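Local coordinates for guanine nucleotide exchange protein (Legionella pneumophila, PDB 1XSZ) that probably acts as a guanine nucleotide exchange factor for ADP-ribosylation factors, with a Sec7 domain whose active site is covered by a C-terminal cap, at residues A[62-67]-A[108-112]; A[144-149]-A[189-194]; A[217-221]-A[233-237]; A[271-275]-A[303-309]. The contacts are given in a common frame with arbitrary orientation. Residues are numbered along the deposited sequence.

Contact 1: residues A[62-67]-A[108-112]; sequences DYLSSP and KIDRL
Residues 62-64 are the last turn of helix 57-64. Ser65 is the first residue to leave helical angles (phi/psi -95/6), and Ser66 is extended (-75/156). Residues 108-112 are regular helix within helix 106-123. The backbones come closest at Ser65 and Lys108, with CA atoms 4.9 Å apart. Ser65 points its CB at the second helix, and its OG lies 3.3 Å from Lys108 CB. That hydroxyl is bonded back to Gly61 O in its own helix. This is helix-to-helix packing inside the all-helical Sec7 domain, where the C-terminal end of one helix meets the side of another. Lys108 has an extended side chain (m, t, t, t). Its NZ forms a salt bridge with Asp62 OD1 at 2.7 Å, and a second one with Glu105. A water links Asp62 OD2 (2.7 Å), Ser66 OG (3.0 Å) and Lys108 NZ (3.2 Å). Ser66 OG also donates to Asp62 O at 2.7 Å. Arg111 NH1 donates to Ser65 O at 3.0 Å, near the guanidinium plane. Pro67 covers one guanidinium face, with CB 3.2 Å from Arg111 NH2. Leu112 CG packs 3.9 Å from Ser65 CB.

Contact 2: residues A[144-149]-A[189-194]; sequences LNTDLH and IKAKPF
His149 lays one face of its imidazole against Pro193. Pro193 CG sits 3.3 Å from the ring centroid and 7° off the normal, a CH-pi contact. The His149 rotamer (chi1 m, chi2 -58°) also turns the ring edge to the end of helix 179-191. There NE2 donates to Ile189 O at 2.7 Å, almost in line (179°). His149 CE1 is 3.0 Å from Lys190 O. Residues 144-149 are the last turns of helix 131-149. Residues 189-191 are helical, and the chain leaves the helix at Lys192 (phi/psi -142/102). Pro193 and Phe194 continue extended. The CA pairs Asn145-Pro193 (6.2 Å) and Leu148-Lys190 (6.3 Å) set the register. Asn145 points at the second segment, and its CG lies 3.7 Å from Phe194 CD2. Ile189 (t, p) places CG2 3.7 Å from Leu144 CD2 and 4.2 Å from Leu148 CD1. Leu148 CD1 is also 3.7 Å from Lys190 CB. The ends of helices 131-149 and 179-191 meet within the all-helical Sec7 domain, and Trp288 of the capping domain packs on Asn145 and His149. The bond from NE2 requires a proton on that nitrogen, so the imidazole satisfies a carbonyl at the helix end while its face packs on proline.

Contact 3: residues A[217-221]-A[233-237]; sequences TFKKL and NTVFP
Asn233 and Thr234 are the last residues of a 3-10 segment; Asn233 makes no contact with residues 217-221. Residues 217-221 are regular helix, and Leu221 N bonds to Thr217 O at 2.9 Å. Thr234 meets the helix through its backbone: its O is 3.6 Å from Lys220 CD. Lys220 starts toward the loop, but its long side chain leads away. Thr234 OG1 turns back to Asn231 O. Val235 (phi/psi -95/-43, chi1 t) is the centre of the contact, with its CA 5.6 Å from that of Lys220. Its CG1 lies 3.8 Å from Leu221 N and 4.1 Å from Leu221 CB, and its CG2 is 3.8 Å from Lys220 O. A water donates to Val235 O at 2.9 Å and is also hydrogen-bonded to Thr217 OG1 at 3.0 Å. Thr217 OG1 has a further partner in Asp316 O. Phe236 turns extended (-122/85). Its CB points away, but chi1 m brings the ring back. Its CE2 reaches Thr217 CG2 at 3.7 Å, and its CZ reaches Leu221 CD1 (t, p) at 4.2 Å. Pro237 carries the chain onward, clear of the helix. On the sheet side, Leu221 and Phe236 both touch Ile277 of strand 274-280, and Leu221 meets Val296 of strand 295-300. This is the hydrophobic packing of a helix and its following loop on an antiparallel sheet, here in the capping domain.

Contact 4: residues A[271-275]-A[303-309]; sequences TSAQA and TKESIDL
Ser306 OG is the polar centre of this contact. It accepts from Gln274 N at 2.9 Å, nearly straight (174°), and donates to Thr303 O at 2.7 Å. Thr303 OG1 donates to Ser272 O at 2.8 Å. The closest CA pair is Ala273-Ser306, 4.3 Å apart. Thr303 to Ser306 form a type II beta turn, closed by Ser306 N to Thr303 O at 3.2 Å, with Glu305 (phi/psi 73/-2) at the N-cap position of helix 306-315. In the other segment, Thr271 makes an ST turn: its OG1 accepts from Ala273 N at 3.3 Å. The contact joins the start of a helix to the start of strand 274-280 in the antiparallel sheet of the capping domain. Backbone hydrogen bonds Gln274-Gly301 and Ala275-Leu266 carry the strand into that sheet. A water bonds Thr271 OG1 at 2.6 Å and donates to Glu305 OE2 at 3.2 Å. Gln274 OE1 is bonded to Thr267. Leu309 (t, p) packs CG 4.0 Å from Ala275 CB and CD2 4.3 Å from Ala273 CB.

How the contacts relate
The four contacts follow one another along the chain. Contacts 1 and 2 lie in the Sec7 range, and contacts 3 and 4 in the capping range. Contacts 1 and 2 have centres 23 Å apart and are tied by consecutive helices 106-123 and 131-149. Contacts 3 and 4 are closer, with centres 18 Å and nearest atoms about 7 Å apart. They share the antiparallel sheet: strand 274-280 begins in contact 4, and its Ile277 touches Leu221 and Phe236 of contact 3. Contacts 2 and 4 are on opposite sides of the chain centre, 42 Å apart between centres. Contact 1 is 6 Å from that centre. The pairs thus sample the helical Sec7 domain and the alpha/beta cap over its active site.

Contact 1: residues A[62-67]-A[108-112]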
# COMPACT_ATOMS: atom_id res chain seq x y z
N ASP A 62 -5.14 -1.87 -5.67
CA ASP A 62 -3.95 -1.07 -5.93
C ASP A 62 -4.32 0.29 -6.50
O ASP A 62 -3.75 1.31 -6.12
CB ASP A 62 -3.02 -1.80 -6.88
CG ASP A 62 -1.61 -1.30 -6.77
OD1 ASP A 62 -0.99 -1.59 -5.72
OD2 ASP A 62 -1.14 -0.61 -7.69
N TYR A 63 -5.27 0.30 -7.42
CA TYR A 63 -5.72 1.55 -8.02
C TYR A 63 -6.34 2.45 -6.95
O TYR A 63 -5.99 3.62 -6.82
CB TYR A 63 -6.77 1.27 -9.10
CG TYR A 63 -7.27 2.53 -9.78
CD1 TYR A 63 -6.63 3.03 -10.91
CD2 TYR A 63 -8.34 3.24 -9.24
CE1 TYR A 63 -7.05 4.22 -11.50
CE2 TYR A 63 -8.76 4.43 -9.82
CZ TYR A 63 -8.12 4.92 -10.95
OH TYR A 63 -8.54 6.10 -11.51
N LEU A 64 -7.26 1.89 -6.17
CA LEU A 64 -7.94 2.66 -5.14
C LEU A 64 -7.02 3.24 -4.08
O LEU A 64 -7.30 4.32 -3.55
CB LEU A 64 -9.00 1.79 -4.46
CG LEU A 64 -10.23 1.45 -5.31
CD1 LEU A 64 -11.08 0.41 -4.61
CD2 LEU A 64 -11.05 2.73 -5.55
N SER A 65 -5.93 2.55 -3.76
CA SER A 65 -5.02 3.00 -2.72
C SER A 65 -3.82 3.82 -3.20
O SER A 65 -2.95 4.15 -2.40
CB SER A 65 -4.51 1.80 -1.92
OG SER A 65 -3.75 0.93 -2.74
N SER A 66 -3.79 4.15 -4.49
CA SER A 66 -2.69 4.93 -5.05
C SER A 66 -2.78 6.40 -4.67
O SER A 66 -3.86 6.91 -4.37
CB SER A 66 -2.66 4.76 -6.57
OG SER A 66 -2.24 3.44 -6.89
N PRO A 67 -1.64 7.11 -4.68
CA PRO A 67 -1.60 8.53 -4.32
C PRO A 67 -2.09 9.57 -5.33
O PRO A 67 -2.39 10.70 -4.95
CB PRO A 67 -0.14 8.75 -3.97
CG PRO A 67 0.54 7.89 -4.99
CD PRO A 67 -0.28 6.61 -4.95
N LYS A 108 -0.22 2.57 1.18
CA LYS A 108 -1.47 2.25 0.51
C LYS A 108 -2.51 1.81 1.54
O LYS A 108 -3.67 2.21 1.48
CB LYS A 108 -1.25 1.16 -0.54
CG LYS A 108 -0.48 1.67 -1.74
CD LYS A 108 -0.21 0.57 -2.76
CE LYS A 108 0.50 1.12 -3.97
NZ LYS A 108 0.94 0.02 -4.88
N ILE A 109 -2.09 0.99 2.50
CA ILE A 109 -2.98 0.55 3.56
C ILE A 109 -3.47 1.80 4.31
O ILE A 109 -4.66 1.93 4.61
CB ILE A 109 -2.23 -0.37 4.55
CG1 ILE A 109 -1.94 -1.71 3.88
CG2 ILE A 109 -3.06 -0.58 5.82
CD1 ILE A 109 -0.92 -2.55 4.62
N ASP A 110 -2.55 2.71 4.58
CA ASP A 110 -2.87 3.94 5.31
C ASP A 110 -3.95 4.74 4.58
O ASP A 110 -4.93 5.17 5.20
CB ASP A 110 -1.59 4.77 5.48
CG ASP A 110 -1.72 5.84 6.54
OD1 ASP A 110 -2.68 5.79 7.34
OD2 ASP A 110 -0.83 6.72 6.59
N ARG A 111 -3.80 4.93 3.28
CA ARG A 111 -4.80 5.68 2.53
C ARG A 111 -6.17 5.04 2.61
O ARG A 111 -7.19 5.74 2.71
CB ARG A 111 -4.38 5.84 1.07
CG ARG A 111 -3.05 6.54 0.90
CD ARG A 111 -2.90 7.15 -0.49
NE ARG A 111 -1.55 7.68 -0.68
CZ ARG A 111 -0.50 6.94 -1.02
NH1 ARG A 111 -0.64 5.63 -1.22
NH2 ARG A 111 0.69 7.49 -1.15
N LEU A 112 -6.23 3.71 2.59
CA LEU A 112 -7.51 3.03 2.66
C LEU A 112 -8.14 3.28 4.04
O LEU A 112 -9.32 3.61 4.13
CB LEU A 112 -7.34 1.52 2.43
CG LEU A 112 -6.97 1.11 1.00
CD1 LEU A 112 -6.89 -0.41 0.93
CD2 LEU A 112 -8.00 1.64 -0.00
O HOH W 1 0.17 1.73 -7.49

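Contact 2: residues A[144-149]-A[189-194]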
# COMPACT_ATOMS: atom_id res chain seq x y z
N LEU A 144 -4.75 -3.20 17.75
CA LEU A 144 -5.31 -4.01 18.83
C LEU A 144 -5.69 -5.41 18.33
O LEU A 144 -5.55 -6.40 19.05
CB LEU A 144 -6.52 -3.30 19.45
CG LEU A 144 -7.15 -3.96 20.67
CD1 LEU A 144 -6.11 -4.12 21.77
CD2 LEU A 144 -8.31 -3.10 21.15
N ASN A 145 -6.18 -5.49 17.09
CA ASN A 145 -6.54 -6.78 16.51
C ASN A 145 -5.31 -7.70 16.50
O ASN A 145 -5.40 -8.87 16.87
CB ASN A 145 -7.10 -6.57 15.10
CG ASN A 145 -7.42 -7.86 14.39
OD1 ASN A 145 -6.73 -8.26 13.45
ND2 ASN A 145 -8.48 -8.53 14.83
N THR A 146 -4.17 -7.18 16.07
CA THR A 146 -2.95 -7.99 16.06
C THR A 146 -2.51 -8.30 17.49
O THR A 146 -2.15 -9.43 17.82
CB THR A 146 -1.80 -7.25 15.35
OG1 THR A 146 -2.08 -7.18 13.95
CG2 THR A 146 -0.47 -7.98 15.57
N ASP A 147 -2.56 -7.28 18.34
CA ASP A 147 -2.15 -7.45 19.72
C ASP A 147 -2.91 -8.55 20.44
O ASP A 147 -2.32 -9.37 21.15
CB ASP A 147 -2.31 -6.11 20.45
CG ASP A 147 -1.66 -6.10 21.81
OD1 ASP A 147 -2.36 -6.32 22.81
OD2 ASP A 147 -0.43 -5.87 21.86
N LEU A 148 -4.23 -8.59 20.24
CA LEU A 148 -5.07 -9.58 20.91
C LEU A 148 -5.11 -10.95 20.27
O LEU A 148 -5.29 -11.96 20.97
CB LEU A 148 -6.50 -9.05 21.02
CG LEU A 148 -6.67 -7.75 21.81
CD1 LEU A 148 -8.16 -7.40 21.93
CD2 LEU A 148 -6.05 -7.91 23.20
N HIS A 149 -4.91 -11.02 18.96
CA HIS A 149 -5.02 -12.30 18.27
C HIS A 149 -3.75 -12.97 17.77
O HIS A 149 -3.80 -14.10 17.27
CB HIS A 149 -6.05 -12.14 17.15
CG HIS A 149 -7.40 -11.72 17.67
ND1 HIS A 149 -8.09 -12.47 18.60
CD2 HIS A 149 -8.14 -10.61 17.44
CE1 HIS A 149 -9.20 -11.83 18.92
NE2 HIS A 149 -9.25 -10.70 18.24
N ILE A 189 -13.62 -6.31 19.15
CA ILE A 189 -12.48 -6.80 18.39
C ILE A 189 -11.83 -8.01 19.07
O ILE A 189 -11.28 -8.88 18.39
CB ILE A 189 -11.45 -5.66 18.11
CG1 ILE A 189 -10.47 -6.11 17.01
CG2 ILE A 189 -10.72 -5.26 19.39
CD1 ILE A 189 -11.15 -6.42 15.67
N LYS A 190 -11.94 -8.11 20.39
CA LYS A 190 -11.39 -9.26 21.09
C LYS A 190 -12.23 -10.50 20.76
O LYS A 190 -11.70 -11.59 20.55
CB LYS A 190 -11.40 -9.03 22.60
CG LYS A 190 -10.90 -10.23 23.40
CD LYS A 190 -10.80 -9.92 24.88
CE LYS A 190 -10.39 -11.16 25.66
NZ LYS A 190 -10.24 -10.88 27.11
N ALA A 191 -13.55 -10.32 20.68
CA ALA A 191 -14.45 -11.43 20.42
C ALA A 191 -14.49 -11.88 18.96
O ALA A 191 -14.76 -13.05 18.68
CB ALA A 191 -15.87 -11.07 20.88
N LYS A 192 -14.23 -10.96 18.04
CA LYS A 192 -14.28 -11.29 16.63
C LYS A 192 -13.17 -10.58 15.86
O LYS A 192 -13.27 -9.39 15.57
CB LYS A 192 -15.65 -10.89 16.07
CG LYS A 192 -15.90 -11.29 14.63
CD LYS A 192 -17.30 -10.87 14.20
CE LYS A 192 -17.58 -11.27 12.76
NZ LYS A 192 -18.97 -10.91 12.36
N PRO A 193 -12.10 -11.31 15.52
CA PRO A 193 -10.99 -10.70 14.78
C PRO A 193 -11.42 -10.17 13.42
O PRO A 193 -12.47 -10.53 12.89
CB PRO A 193 -10.00 -11.85 14.63
CG PRO A 193 -10.30 -12.73 15.81
CD PRO A 193 -11.80 -12.71 15.85
N PHE A 194 -10.60 -9.28 12.86
CA PHE A 194 -10.86 -8.75 11.53
C PHE A 194 -10.53 -9.83 10.51
O PHE A 194 -9.72 -10.72 10.78
CB PHE A 194 -9.95 -7.56 11.21
CG PHE A 194 -10.36 -6.27 11.86
CD1 PHE A 194 -11.70 -5.87 11.89
CD2 PHE A 194 -9.40 -5.42 12.39
CE1 PHE A 194 -12.06 -4.64 12.44
CE2 PHE A 194 -9.76 -4.19 12.94
CZ PHE A 194 -11.09 -3.80 12.97

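Contact 3: residues A[217-221]-A[233-237]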
# COMPACT_ATOMS: atom_id res chain seq x y z
N THR A 217 24.20 -4.51 0.32
CA THR A 217 23.38 -3.42 -0.20
C THR A 217 22.20 -3.17 0.72
O THR A 217 21.84 -2.02 0.97
CB THR A 217 22.89 -3.73 -1.63
OG1 THR A 217 24.02 -3.88 -2.50
CG2 THR A 217 22.01 -2.60 -2.16
N PHE A 218 21.59 -4.23 1.22
CA PHE A 218 20.46 -4.07 2.13
C PHE A 218 20.91 -3.31 3.37
O PHE A 218 20.22 -2.42 3.84
CB PHE A 218 19.90 -5.43 2.56
CG PHE A 218 18.76 -5.33 3.54
CD1 PHE A 218 17.47 -5.07 3.09
CD2 PHE A 218 18.99 -5.44 4.91
CE1 PHE A 218 16.41 -4.93 4.00
CE2 PHE A 218 17.94 -5.30 5.82
CZ PHE A 218 16.65 -5.04 5.36
N LYS A 219 22.07 -3.68 3.91
CA LYS A 219 22.59 -3.02 5.10
C LYS A 219 22.80 -1.52 4.87
O LYS A 219 22.44 -0.71 5.71
CB LYS A 219 23.91 -3.67 5.53
CG LYS A 219 23.75 -5.07 6.08
CD LYS A 219 25.09 -5.68 6.42
CE LYS A 219 24.94 -7.05 7.05
NZ LYS A 219 24.23 -6.97 8.35
N LYS A 220 23.39 -1.17 3.73
CA LYS A 220 23.63 0.24 3.42
C LYS A 220 22.30 0.97 3.23
O LYS A 220 22.15 2.12 3.63
CB LYS A 220 24.47 0.38 2.15
CG LYS A 220 25.92 -0.07 2.31
CD LYS A 220 26.70 0.13 1.02
CE LYS A 220 28.17 -0.22 1.19
NZ LYS A 220 28.36 -1.64 1.59
N LEU A 221 21.34 0.28 2.62
CA LEU A 221 20.02 0.86 2.39
C LEU A 221 19.31 1.13 3.71
O LEU A 221 18.72 2.18 3.92
CB LEU A 221 19.18 -0.08 1.54
CG LEU A 221 17.75 0.36 1.25
CD1 LEU A 221 17.75 1.65 0.47
CD2 LEU A 221 17.04 -0.74 0.47
N ASN A 233 24.08 7.17 -4.23
CA ASN A 233 24.97 6.35 -5.04
C ASN A 233 25.98 5.58 -4.19
O ASN A 233 26.71 4.73 -4.70
CB ASN A 233 25.71 7.19 -6.10
CG ASN A 233 26.49 8.33 -5.49
OD1 ASN A 233 27.11 8.18 -4.45
ND2 ASN A 233 26.47 9.48 -6.16
N THR A 234 26.02 5.88 -2.89
CA THR A 234 26.92 5.16 -1.99
C THR A 234 26.26 3.82 -1.68
O THR A 234 26.92 2.87 -1.26
CB THR A 234 27.17 5.93 -0.67
OG1 THR A 234 25.92 6.18 -0.01
CG2 THR A 234 27.86 7.25 -0.96
N VAL A 235 24.95 3.75 -1.88
CA VAL A 235 24.19 2.53 -1.65
C VAL A 235 24.07 1.78 -2.97
O VAL A 235 24.24 0.56 -3.03
CB VAL A 235 22.76 2.84 -1.12
CG1 VAL A 235 22.00 1.54 -0.92
CG2 VAL A 235 22.84 3.62 0.18
N PHE A 236 23.79 2.53 -4.03
CA PHE A 236 23.64 1.97 -5.38
C PHE A 236 24.64 2.61 -6.35
O PHE A 236 24.30 3.56 -7.05
CB PHE A 236 22.22 2.21 -5.90
CG PHE A 236 21.15 1.65 -5.02
CD1 PHE A 236 20.34 2.49 -4.27
CD2 PHE A 236 20.95 0.28 -4.94
CE1 PHE A 236 19.34 1.98 -3.44
CE2 PHE A 236 19.95 -0.25 -4.12
CZ PHE A 236 19.15 0.60 -3.37
N PRO A 237 25.87 2.08 -6.41
CA PRO A 237 26.89 2.63 -7.31
C PRO A 237 26.44 2.73 -8.77
O PRO A 237 26.85 3.63 -9.50
CB PRO A 237 28.05 1.66 -7.12
CG PRO A 237 27.91 1.25 -5.69
CD PRO A 237 26.43 1.00 -5.58
O HOH W 2 24.59 -1.83 -4.57

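Contact 4: residues A[271-275]-A[303-309]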
# COMPACT_ATOMS: atom_id res chain seq x y z
N THR A 271 17.19 13.76 -15.84
CA THR A 271 16.24 13.03 -16.67
C THR A 271 14.83 13.00 -16.08
O THR A 271 13.87 12.67 -16.76
CB THR A 271 16.70 11.58 -16.87
OG1 THR A 271 16.71 10.90 -15.61
CG2 THR A 271 18.10 11.54 -17.47
N SER A 272 14.73 13.34 -14.79
CA SER A 272 13.46 13.35 -14.08
C SER A 272 12.96 11.94 -13.78
O SER A 272 11.85 11.76 -13.28
CB SER A 272 12.40 14.12 -14.87
OG SER A 272 12.73 15.50 -14.95
N ALA A 273 13.78 10.94 -14.10
CA ALA A 273 13.42 9.56 -13.83
C ALA A 273 13.22 9.45 -12.32
O ALA A 273 13.92 10.11 -11.56
CB ALA A 273 14.53 8.62 -14.28
N GLN A 274 12.28 8.62 -11.90
CA GLN A 274 12.02 8.45 -10.48
C GLN A 274 11.75 7.00 -10.11
O GLN A 274 11.32 6.20 -10.94
CB GLN A 274 10.82 9.30 -10.05
CG GLN A 274 11.14 10.77 -9.86
CD GLN A 274 9.96 11.56 -9.30
OE1 GLN A 274 10.11 12.73 -8.93
NE2 GLN A 274 8.80 10.93 -9.23
N ALA A 275 12.03 6.66 -8.86
CA ALA A 275 11.81 5.32 -8.35
C ALA A 275 11.66 5.41 -6.84
O ALA A 275 12.28 6.26 -6.20
CB ALA A 275 12.99 4.41 -8.72
N THR A 303 7.38 8.74 -15.06
CA THR A 303 8.23 9.51 -15.98
C THR A 303 9.18 8.61 -16.75
O THR A 303 9.56 7.53 -16.28
CB THR A 303 9.06 10.58 -15.23
OG1 THR A 303 9.89 9.94 -14.26
CG2 THR A 303 8.15 11.58 -14.55
N LYS A 304 9.58 9.06 -17.94
CA LYS A 304 10.49 8.29 -18.78
C LYS A 304 11.81 7.98 -18.09
O LYS A 304 12.30 8.77 -17.28
CB LYS A 304 10.76 9.03 -20.09
CG LYS A 304 9.59 9.07 -21.06
CD LYS A 304 8.42 9.89 -20.53
CE LYS A 304 7.29 9.95 -21.54
NZ LYS A 304 6.14 10.77 -21.05
N GLU A 305 12.37 6.83 -18.42
CA GLU A 305 13.64 6.36 -17.87
C GLU A 305 13.54 5.89 -16.42
O GLU A 305 14.54 5.44 -15.85
CB GLU A 305 14.72 7.44 -17.99
CG GLU A 305 14.98 7.88 -19.43
CD GLU A 305 16.25 8.70 -19.58
OE1 GLU A 305 16.52 9.18 -20.69
OE2 GLU A 305 16.98 8.84 -18.57
N SER A 306 12.35 5.98 -15.84
CA SER A 306 12.15 5.54 -14.46
C SER A 306 12.38 4.04 -14.35
O SER A 306 12.91 3.56 -13.35
CB SER A 306 10.72 5.86 -14.00
OG SER A 306 10.56 7.25 -13.77
N ILE A 307 11.98 3.30 -15.38
CA ILE A 307 12.15 1.85 -15.37
C ILE A 307 13.62 1.46 -15.24
O ILE A 307 13.96 0.55 -14.50
CB ILE A 307 11.53 1.21 -16.64
CG1 ILE A 307 11.58 -0.31 -16.52
CG2 ILE A 307 12.27 1.69 -17.88
CD1 ILE A 307 10.76 -1.03 -17.57
N ASP A 308 14.50 2.17 -15.94
CA ASP A 308 15.92 1.86 -15.86
C ASP A 308 16.50 2.20 -14.48
O ASP A 308 17.36 1.49 -13.98
CB ASP A 308 16.69 2.61 -16.95
CG ASP A 308 16.27 2.18 -18.34
OD1 ASP A 308 16.22 0.96 -18.60
OD2 ASP A 308 15.99 3.07 -19.18
N LEU A 309 16.01 3.28 -13.88
CA LEU A 309 16.50 3.67 -12.56
C LEU A 309 16.10 2.61 -11.52
O LEU A 309 16.92 2.19 -10.71
CB LEU A 309 15.92 5.03 -12.16
CG LEU A 309 16.27 5.53 -10.75
CD1 LEU A 309 17.78 5.63 -10.58
CD2 LEU A 309 15.63 6.89 -10.52
O HOH W 3 18.02 8.60 -15.59